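Local coordinates for protein Wss1p (Saccharomyces cerevisiae FostersO, PDB 5XBN) that acts, as a zinc-dependent endopeptidase, on DNA-binding proteins and takes part in the repair of toxic DNA-protein cross-links, at residues N62-T67 / H115-N120; A33-K38 / L69-P74. All coordinates share one frame; numbering follows the deposited sequence.

Overall arrangement
Both interactions draw on strand 66-72, an inner strand of the mixed sheet, parallel to both its neighbours, 29-33 and 89-96. Interaction 1 takes the chain entering that strand (62-67) and sets it against the end of helix 106-118, which carries the zinc-binding HExxH motif. Interaction 2 takes the later part of the strand and the residues just after it (69-74) and pairs them with the end of strand 29-33 and the loop that follows. Their centres lie about 19 Å apart. Along the chain the four segments run 33-38, 62-67, 69-74, 115-120, so the two contacts interleave. Strand 66-72 and the chain leading into it lie between outermost strand 29-33 and the zinc-binding helix.

Interaction 1 (N62-T67 / H115-N120); sequences NHFKVT and HELTHN. With ZN (zinc ion), chain B.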
ATOM      1  N   ASN A  62      11.127   3.000   9.746  1.00 21.45           N
ATOM      2  CA  ASN A  62      10.382   2.229  10.727  1.00 19.27           C
ATOM      3  C   ASN A  62      10.771   0.750  10.788  1.00 21.90           C
ATOM      4  O   ASN A  62      10.154  -0.027  11.517  1.00 24.87           O
ATOM      5  CB  ASN A  62       8.883   2.367  10.456  1.00 20.67           C
ATOM      6  CG  ASN A  62       8.371   3.745  10.792  1.00 26.42           C
ATOM      7  OD1 ASN A  62       8.056   4.021  11.946  1.00 26.29           O
ATOM      8  ND2 ASN A  62       8.308   4.636   9.795  1.00 21.89           N
ATOM      9  N   HIS A  63      11.794   0.380  10.027  1.00 21.25           N
ATOM     10  CA  HIS A  63      12.258  -1.008   9.953  1.00 23.46           C
ATOM     11  C   HIS A  63      11.157  -1.961   9.504  1.00 23.64           C
ATOM     12  O   HIS A  63      11.113  -3.112   9.938  1.00 25.95           O
ATOM     13  CB  HIS A  63      12.824  -1.456  11.308  1.00 22.30           C
ATOM     14  CG  HIS A  63      13.696  -0.427  11.955  1.00 24.33           C
ATOM     15  ND1 HIS A  63      14.818   0.086  11.341  1.00 27.79           N
ATOM     16  CD2 HIS A  63      13.607   0.195  13.154  1.00 31.04           C
ATOM     17  CE1 HIS A  63      15.383   0.980  12.133  1.00 28.95           C
ATOM     18  NE2 HIS A  63      14.671   1.063  13.243  1.00 24.34           N
ATOM     19  N   PHE A  64      10.282  -1.487   8.615  1.00 20.42           N
ATOM     20  CA  PHE A  64       9.217  -2.307   8.061  1.00 22.64           C
ATOM     21  C   PHE A  64       9.734  -3.141   6.905  1.00 21.95           C
ATOM     22  O   PHE A  64      10.489  -2.641   6.059  1.00 21.47           O
ATOM     23  CB  PHE A  64       8.058  -1.450   7.538  1.00 20.26           C
ATOM     24  CG  PHE A  64       7.241  -0.766   8.606  1.00 20.78           C
ATOM     25  CD1 PHE A  64       7.148  -1.275   9.897  1.00 26.02           C
ATOM     26  CD2 PHE A  64       6.535   0.394   8.294  1.00 20.56           C
ATOM     27  CE1 PHE A  64       6.372  -0.624  10.852  1.00 21.94           C
ATOM     28  CE2 PHE A  64       5.762   1.036   9.237  1.00 23.29           C
ATOM     29  CZ  PHE A  64       5.677   0.531  10.514  1.00 21.64           C
ATOM     30  N   LYS A  65       9.295  -4.397   6.859  1.00 20.30           N
ATOM     31  CA  LYS A  65       9.555  -5.295   5.722  1.00 19.84           C
ATOM     32  C   LYS A  65       8.246  -5.902   5.240  1.00 19.58           C
ATOM     33  O   LYS A  65       7.393  -6.236   6.055  1.00 21.36           O
ATOM     34  CB  LYS A  65      10.520  -6.417   6.116  1.00 23.13           C
ATOM     35  CG  LYS A  65      11.927  -5.943   6.474  1.00 26.13           C
ATOM     36  CD  LYS A  65      12.673  -5.437   5.243  1.00 31.59           C
ATOM     37  CE  LYS A  65      14.123  -5.103   5.583  1.00 31.65           C
ATOM     38  NZ  LYS A  65      14.877  -4.668   4.374  1.00 32.49           N
ATOM     39  N   VAL A  66       8.094  -6.031   3.922  1.00 19.21           N
ATOM     40  CA  VAL A  66       6.941  -6.719   3.324  1.00 18.01           C
ATOM     41  C   VAL A  66       7.461  -7.714   2.287  1.00 20.65           C
ATOM     42  O   VAL A  66       8.339  -7.376   1.507  1.00 24.30           O
ATOM     43  CB  VAL A  66       5.951  -5.742   2.656  1.00 22.06           C
ATOM     44  CG1 VAL A  66       4.846  -6.502   1.890  1.00 18.33           C
ATOM     45  CG2 VAL A  66       5.326  -4.814   3.694  1.00 24.54           C
ATOM     46  N   THR A  67       6.949  -8.941   2.285  1.00 21.18           N
ATOM     47  CA  THR A  67       7.421  -9.899   1.296  1.00 19.76           C
ATOM     48  C   THR A  67       6.688  -9.677  -0.022  1.00 20.37           C
ATOM     49  O   THR A  67       7.319  -9.425  -1.045  1.00 23.00           O
ATOM     50  CB  THR A  67       7.258 -11.347   1.779  1.00 23.92           C
ATOM     51  OG1 THR A  67       8.008 -11.513   2.997  1.00 22.09           O
ATOM     52  CG2 THR A  67       7.783 -12.316   0.734  1.00 23.92           C
ATOM     53  N   HIS A 115      -2.235   2.308   6.467  1.00 18.14           N
ATOM     54  CA  HIS A 115      -3.073   1.526   7.371  1.00 19.90           C
ATOM     55  C   HIS A 115      -2.542   0.104   7.480  1.00 19.78           C
ATOM     56  O   HIS A 115      -2.379  -0.442   8.572  1.00 17.04           O
ATOM     57  CB  HIS A 115      -4.529   1.505   6.870  1.00 19.35           C
ATOM     58  CG  HIS A 115      -5.474   0.724   7.739  1.00 25.43           C
ATOM     59  ND1 HIS A 115      -6.520   1.320   8.420  1.00 26.62           N
ATOM     60  CD2 HIS A 115      -5.548  -0.600   8.026  1.00 21.36           C
ATOM     61  CE1 HIS A 115      -7.186   0.399   9.092  1.00 23.50           C
ATOM     62  NE2 HIS A 115      -6.622  -0.778   8.867  1.00 24.47           N
ATOM     63  N   GLU A 116      -2.281  -0.519   6.340  1.00 18.59           N
ATOM     64  CA  GLU A 116      -1.833  -1.906   6.385  1.00 16.69           C
ATOM     65  C   GLU A 116      -0.420  -2.066   6.924  1.00 18.65           C
ATOM     66  O   GLU A 116      -0.140  -3.058   7.573  1.00 18.85           O
ATOM     67  CB  GLU A 116      -1.933  -2.552   4.999  1.00 20.79           C
ATOM     68  CG  GLU A 116      -3.359  -2.515   4.437  1.00 18.14           C
ATOM     69  CD  GLU A 116      -4.379  -3.172   5.340  1.00 20.76           C
ATOM     70  OE1 GLU A 116      -4.014  -4.069   6.126  1.00 22.82           O
ATOM     71  OE2 GLU A 116      -5.562  -2.807   5.253  1.00 22.06           O
ATOM     72  N   LEU A 117       0.467  -1.105   6.655  1.00 19.51           N
ATOM     73  CA  LEU A 117       1.803  -1.143   7.255  1.00 19.86           C
ATOM     74  C   LEU A 117       1.719  -1.072   8.775  1.00 19.73           C
ATOM     75  O   LEU A 117       2.505  -1.687   9.475  1.00 18.37           O
ATOM     76  CB  LEU A 117       2.678   0.002   6.730  1.00 18.07           C
ATOM     77  CG  LEU A 117       3.214  -0.245   5.315  1.00 18.49           C
ATOM     78  CD1 LEU A 117       3.876   1.025   4.791  1.00 16.31           C
ATOM     79  CD2 LEU A 117       4.200  -1.431   5.325  1.00 21.69           C
ATOM     80  N   THR A 118       0.763  -0.310   9.282  1.00 17.47           N
ATOM     81  CA  THR A 118       0.596  -0.193  10.729  1.00 16.38           C
ATOM     82  C   THR A 118       0.314  -1.573  11.338  1.00 20.41           C
ATOM     83  O   THR A 118       0.756  -1.865  12.440  1.00 20.06           O
ATOM     84  CB  THR A 118      -0.533   0.806  11.073  1.00 19.28           C
ATOM     85  OG1 THR A 118      -0.233   2.084  10.487  1.00 20.14           O
ATOM     86  CG2 THR A 118      -0.678   0.984  12.571  1.00 21.95           C
ATOM     87  N   HIS A 119      -0.379  -2.428  10.584  1.00 18.44           N
ATOM     88  CA  HIS A 119      -0.673  -3.795  11.023  1.00 18.13           C
ATOM     89  C   HIS A 119       0.552  -4.725  11.038  1.00 20.44           C
ATOM     90  O   HIS A 119       0.462  -5.851  11.534  1.00 23.38           O
ATOM     91  CB  HIS A 119      -1.764  -4.419  10.133  1.00 20.38           C
ATOM     92  CG  HIS A 119      -3.154  -3.942  10.439  1.00 23.28           C
ATOM     93  ND1 HIS A 119      -3.653  -3.876  11.724  1.00 25.34           N
ATOM     94  CD2 HIS A 119      -4.149  -3.517   9.627  1.00 21.41           C
ATOM     95  CE1 HIS A 119      -4.896  -3.428  11.686  1.00 24.23           C
ATOM     96  NE2 HIS A 119      -5.227  -3.209  10.424  1.00 25.08           N
ATOM     97  N   ASN A 120       1.686  -4.283  10.498  1.00 19.22           N
ATOM     98  CA  ASN A 120       2.946  -5.012  10.736  1.00 20.10           C
ATOM     99  C   ASN A 120       3.266  -5.038  12.222  1.00 25.37           C
ATOM    100  O   ASN A 120       3.908  -5.973  12.720  1.00 27.01           O
ATOM    101  CB  ASN A 120       4.124  -4.373   9.980  1.00 21.58           C
ATOM    102  CG  ASN A 120       4.197  -4.805   8.527  1.00 22.44           C
ATOM    103  OD1 ASN A 120       3.175  -5.142   7.909  1.00 22.72           O
ATOM    104  ND2 ASN A 120       5.407  -4.794   7.968  1.00 22.58           N
TER
HETATM  105 ZN    ZN B 201      -7.043  -2.458   9.801  1.00 30.00          ZN
HETATM  106  O   HOH W   1       7.946  -5.154   9.482  1.00 24.90           O
HETATM  107  O   HOH W   2      -8.373  -3.652   8.990  1.00 30.00           O
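The Phe64 ring has the Leu117 carbonyl over one face, with Leu117 O 4.0 Å from Phe64 CZ and displaced toward the rim, while CB of Asn62 covers the centre of the opposite face. CG of Phe64 is anti to its carbonyl carbon (chi1 -70°), which carries it toward Leu117. Beside the ring, Leu117 CB lies 4.1 Å from Phe64 CE2. Leu117 reaches on to Val66, its CD2 standing 3.9 Å from Val66 CG2, the side chains at about a right angle. Met59 of helix 56-62 packs on all three. An alanine in place of Phe64 would probably open a gap between Asn62 and Leu117 and leave Leu117 CB without its aromatic neighbour.

Asn120 supplies the polar link. Its ND2 gives a weak, bent bond to Lys65 O (3.1 Å, 127° at the hydrogen), and a water accepts from both Asn120 ND2 and Lys65 N. OD1 of Asn120 is taken by Asn83.

His115 NE2 and His119 NE2 bind zinc at 2.0 and 2.1 Å; His125 and a water complete its ligands. His115, Glu116 (probably the catalytic glutamate) and His119 belong to the HExxH motif of zinc metallopeptidases, whose helix end packs against the chain entering strand 66-72.

Interaction 2 (A33-K38 / L69-P74); sequences AVLQSK and LVEFYP
Glu71 reaches across to the chain leaving strand 29-33, where its OE1 accepts the backbone N-H of Leu35 at 2.9 Å. The bond is nearly straight, 164° at the hydrogen, though the N-H comes from above the carboxylate plane. The same oxygen also takes a water that donates to Leu35 O, so one carboxylate atom holds both the N-H and, through the water, the C=O of a single residue. Glu71 can span the distance because CG is anti to the backbone N (chi1 176°) and the chain stays extended beyond it. Leu35 crosses this stem at about a right angle, its CD1 lying 3.8 Å from Glu71 CG and 3.7 Å from Tyr73 CB. Val34 adds its CB, 3.3 Å from OE1 of Glu71.

Parallel strand pairing holds the backbones beneath. Ala33 N donates to Leu69 O and Glu71 N to Ala33 O, both at 3.1 Å, bracketing Val70, whose CA also makes a C-H...O contact with Ala33 O. On the sheet face of Ala33 and Val70, CB of the alanine meets CG1 of the valine at 3.9 Å.

From Leu35 to Lys38 the chain makes a type I turn. Gln36 NE2, within the turn, donates back to Val34 O from above the carbonyl plane, and Lys38 NZ comes obliquely to the Tyr73 ring while forming a salt bridge with Glu100.

Farther out, Arg95 of strand 89-96 pairs with Glu71 OE2, which would probably favour the ionised carboxylate, and Tyr73 OH bonds to Cys96 O. Helix 41-54 covers Val34 through Leu45 and Ile48 and meets Glu71 at Ala44, while strand 89-96 hydrogen-bonds to Val70 and Phe72, leaving strand 66-72 between it and strand 29-33.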
ATOM      1  N   ALA A  33       2.772  -7.642  -7.265  1.00 19.35           N
ATOM      2  CA  ALA A  33       2.010  -8.293  -8.336  1.00 24.13           C
ATOM      3  C   ALA A  33       0.675  -7.598  -8.511  1.00 23.67           C
ATOM      4  O   ALA A  33       0.172  -6.987  -7.575  1.00 21.81           O
ATOM      5  CB  ALA A  33       1.808  -9.767  -8.026  1.00 27.34           C
ATOM      6  N   VAL A  34       0.100  -7.679  -9.709  1.00 20.61           N
ATOM      7  CA  VAL A  34      -1.246  -7.146  -9.903  1.00 19.00           C
ATOM      8  C   VAL A  34      -2.124  -8.194 -10.579  1.00 22.69           C
ATOM      9  O   VAL A  34      -1.621  -9.209 -11.056  1.00 25.40           O
ATOM     10  CB  VAL A  34      -1.247  -5.841 -10.733  1.00 22.93           C
ATOM     11  CG1 VAL A  34      -0.442  -4.757 -10.015  1.00 23.84           C
ATOM     12  CG2 VAL A  34      -0.718  -6.075 -12.134  1.00 25.33           C
ATOM     13  N   LEU A  35      -3.426  -7.939 -10.600  1.00 22.85           N
ATOM     14  CA  LEU A  35      -4.391  -8.854 -11.202  1.00 23.02           C
ATOM     15  C   LEU A  35      -4.258  -8.841 -12.716  1.00 25.30           C
ATOM     16  O   LEU A  35      -4.535  -7.838 -13.361  1.00 25.15           O
ATOM     17  CB  LEU A  35      -5.813  -8.483 -10.781  1.00 24.68           C
ATOM     18  CG  LEU A  35      -6.100  -8.683  -9.290  1.00 21.64           C
ATOM     19  CD1 LEU A  35      -7.416  -8.021  -8.914  1.00 25.99           C
ATOM     20  CD2 LEU A  35      -6.133 -10.160  -8.938  1.00 25.87           C
ATOM     21  N   GLN A  36      -3.827  -9.967 -13.267  1.00 24.48           N
ATOM     22  CA  GLN A  36      -3.444 -10.046 -14.673  1.00 27.10           C
ATOM     23  C   GLN A  36      -4.623 -10.032 -15.643  1.00 30.91           C
ATOM     24  O   GLN A  36      -4.453  -9.755 -16.833  1.00 31.56           O
ATOM     25  CB  GLN A  36      -2.614 -11.305 -14.896  1.00 27.16           C
ATOM     26  CG  GLN A  36      -1.248 -11.263 -14.273  1.00 26.92           C
ATOM     27  CD  GLN A  36      -0.464 -10.088 -14.764  1.00 32.21           C
ATOM     28  OE1 GLN A  36      -0.200  -9.966 -15.962  1.00 29.61           O
ATOM     29  NE2 GLN A  36      -0.092  -9.201 -13.853  1.00 31.10           N
ATOM     30  N   SER A  37      -5.818 -10.326 -15.152  1.00 30.56           N
ATOM     31  CA  SER A  37      -6.964 -10.433 -16.049  1.00 37.47           C
ATOM     32  C   SER A  37      -7.793  -9.146 -16.086  1.00 40.01           C
ATOM     33  O   SER A  37      -8.773  -9.056 -16.820  1.00 39.20           O
ATOM     34  CB  SER A  37      -7.837 -11.624 -15.643  1.00 37.56           C
ATOM     35  OG  SER A  37      -8.206 -11.543 -14.277  1.00 42.42           O
ATOM     36  N   LYS A  38      -7.389  -8.150 -15.303  1.00 33.96           N
ATOM     37  CA  LYS A  38      -8.098  -6.876 -15.247  1.00 35.12           C
ATOM     38  C   LYS A  38      -7.635  -5.927 -16.350  1.00 31.27           C
ATOM     39  O   LYS A  38      -6.490  -5.999 -16.799  1.00 30.48           O
ATOM     40  CB  LYS A  38      -7.904  -6.212 -13.875  1.00 31.32           C
ATOM     41  CG  LYS A  38      -8.486  -6.982 -12.709  1.00 33.13           C
ATOM     42  CD  LYS A  38      -9.991  -7.112 -12.807  1.00 38.99           C
ATOM     43  CE  LYS A  38     -10.524  -8.035 -11.722  1.00 40.93           C
ATOM     44  NZ  LYS A  38     -11.988  -8.235 -11.851  1.00 46.42           N
ATOM     45  N   LEU A  69       3.595  -7.439  -1.985  1.00 16.39           N
ATOM     46  CA  LEU A  69       2.596  -6.373  -2.054  1.00 17.09           C
ATOM     47  C   LEU A  69       1.780  -6.606  -3.312  1.00 18.35           C
ATOM     48  O   LEU A  69       2.311  -6.509  -4.408  1.00 17.66           O
ATOM     49  CB  LEU A  69       3.255  -4.990  -2.098  1.00 17.30           C
ATOM     50  CG  LEU A  69       2.289  -3.820  -2.323  1.00 18.54           C
ATOM     51  CD1 LEU A  69       1.271  -3.755  -1.211  1.00 19.90           C
ATOM     52  CD2 LEU A  69       3.067  -2.508  -2.446  1.00 22.83           C
ATOM     53  N   VAL A  70       0.496  -6.904  -3.167  1.00 17.10           N
ATOM     54  CA  VAL A  70      -0.274  -7.346  -4.320  1.00 18.24           C
ATOM     55  C   VAL A  70      -1.633  -6.657  -4.408  1.00 20.56           C
ATOM     56  O   VAL A  70      -2.163  -6.162  -3.413  1.00 18.82           O
ATOM     57  CB  VAL A  70      -0.480  -8.887  -4.289  1.00 20.72           C
ATOM     58  CG1 VAL A  70       0.865  -9.640  -4.271  1.00 24.78           C
ATOM     59  CG2 VAL A  70      -1.305  -9.283  -3.103  1.00 23.18           C
ATOM     60  N   GLU A  71      -2.188  -6.626  -5.619  1.00 18.93           N
ATOM     61  CA  GLU A  71      -3.536  -6.112  -5.851  1.00 18.16           C
ATOM     62  C   GLU A  71      -4.580  -7.182  -5.546  1.00 23.26           C
ATOM     63  O   GLU A  71      -4.357  -8.356  -5.839  1.00 21.61           O
ATOM     64  CB  GLU A  71      -3.694  -5.673  -7.302  1.00 20.62           C
ATOM     65  CG  GLU A  71      -5.106  -5.227  -7.643  1.00 20.61           C
ATOM     66  CD  GLU A  71      -5.277  -4.905  -9.108  1.00 23.61           C
ATOM     67  OE1 GLU A  71      -4.437  -5.337  -9.925  1.00 23.02           O
ATOM     68  OE2 GLU A  71      -6.265  -4.215  -9.428  1.00 26.66           O
ATOM     69  N   PHE A  72      -5.715  -6.795  -4.973  1.00 21.26           N
ATOM     70  CA  PHE A  72      -6.870  -7.695  -4.956  1.00 21.30           C
ATOM     71  C   PHE A  72      -8.106  -6.851  -5.243  1.00 24.60           C
ATOM     72  O   PHE A  72      -7.998  -5.630  -5.375  1.00 23.31           O
ATOM     73  CB  PHE A  72      -6.915  -8.540  -3.644  1.00 22.97           C
ATOM     74  CG  PHE A  72      -7.349  -7.808  -2.384  1.00 22.58           C
ATOM     75  CD1 PHE A  72      -7.946  -8.506  -1.331  1.00 24.77           C
ATOM     76  CD2 PHE A  72      -7.212  -6.441  -2.262  1.00 22.79           C
ATOM     77  CE1 PHE A  72      -8.324  -7.846  -0.154  1.00 27.69           C
ATOM     78  CE2 PHE A  72      -7.616  -5.778  -1.110  1.00 22.53           C
ATOM     79  CZ  PHE A  72      -8.162  -6.479  -0.058  1.00 25.17           C
ATOM     80  N   TYR A  73      -9.239  -7.505  -5.462  1.00 23.00           N
ATOM     81  CA  TYR A  73     -10.459  -6.818  -5.866  1.00 25.37           C
ATOM     82  C   TYR A  73     -11.639  -7.607  -5.317  1.00 25.76           C
ATOM     83  O   TYR A  73     -12.347  -8.276  -6.067  1.00 27.22           O
ATOM     84  CB  TYR A  73     -10.531  -6.701  -7.398  1.00 26.65           C
ATOM     85  CG  TYR A  73     -11.590  -5.754  -7.900  1.00 24.10           C
ATOM     86  CD1 TYR A  73     -11.460  -4.385  -7.735  1.00 26.17           C
ATOM     87  CD2 TYR A  73     -12.720  -6.237  -8.555  1.00 33.19           C
ATOM     88  CE1 TYR A  73     -12.439  -3.513  -8.191  1.00 30.05           C
ATOM     89  CE2 TYR A  73     -13.703  -5.371  -9.015  1.00 34.00           C
ATOM     90  CZ  TYR A  73     -13.556  -4.014  -8.829  1.00 39.53           C
ATOM     91  OH  TYR A  73     -14.529  -3.152  -9.289  1.00 39.75           O
ATOM     92  N   PRO A  74     -11.832  -7.566  -3.991  1.00 26.06           N
ATOM     93  CA  PRO A  74     -12.796  -8.472  -3.358  1.00 27.14           C
ATOM     94  C   PRO A  74     -14.241  -8.086  -3.658  1.00 30.83           C
ATOM     95  O   PRO A  74     -14.525  -6.912  -3.898  1.00 29.95           O
ATOM     96  CB  PRO A  74     -12.486  -8.328  -1.863  1.00 29.79           C
ATOM     97  CG  PRO A  74     -11.854  -6.998  -1.729  1.00 31.65           C
ATOM     98  CD  PRO A  74     -11.099  -6.754  -3.001  1.00 28.74           C
TER
HETATM   99  O   HOH W   3      -4.541  -5.253 -12.682  1.00 25.97           O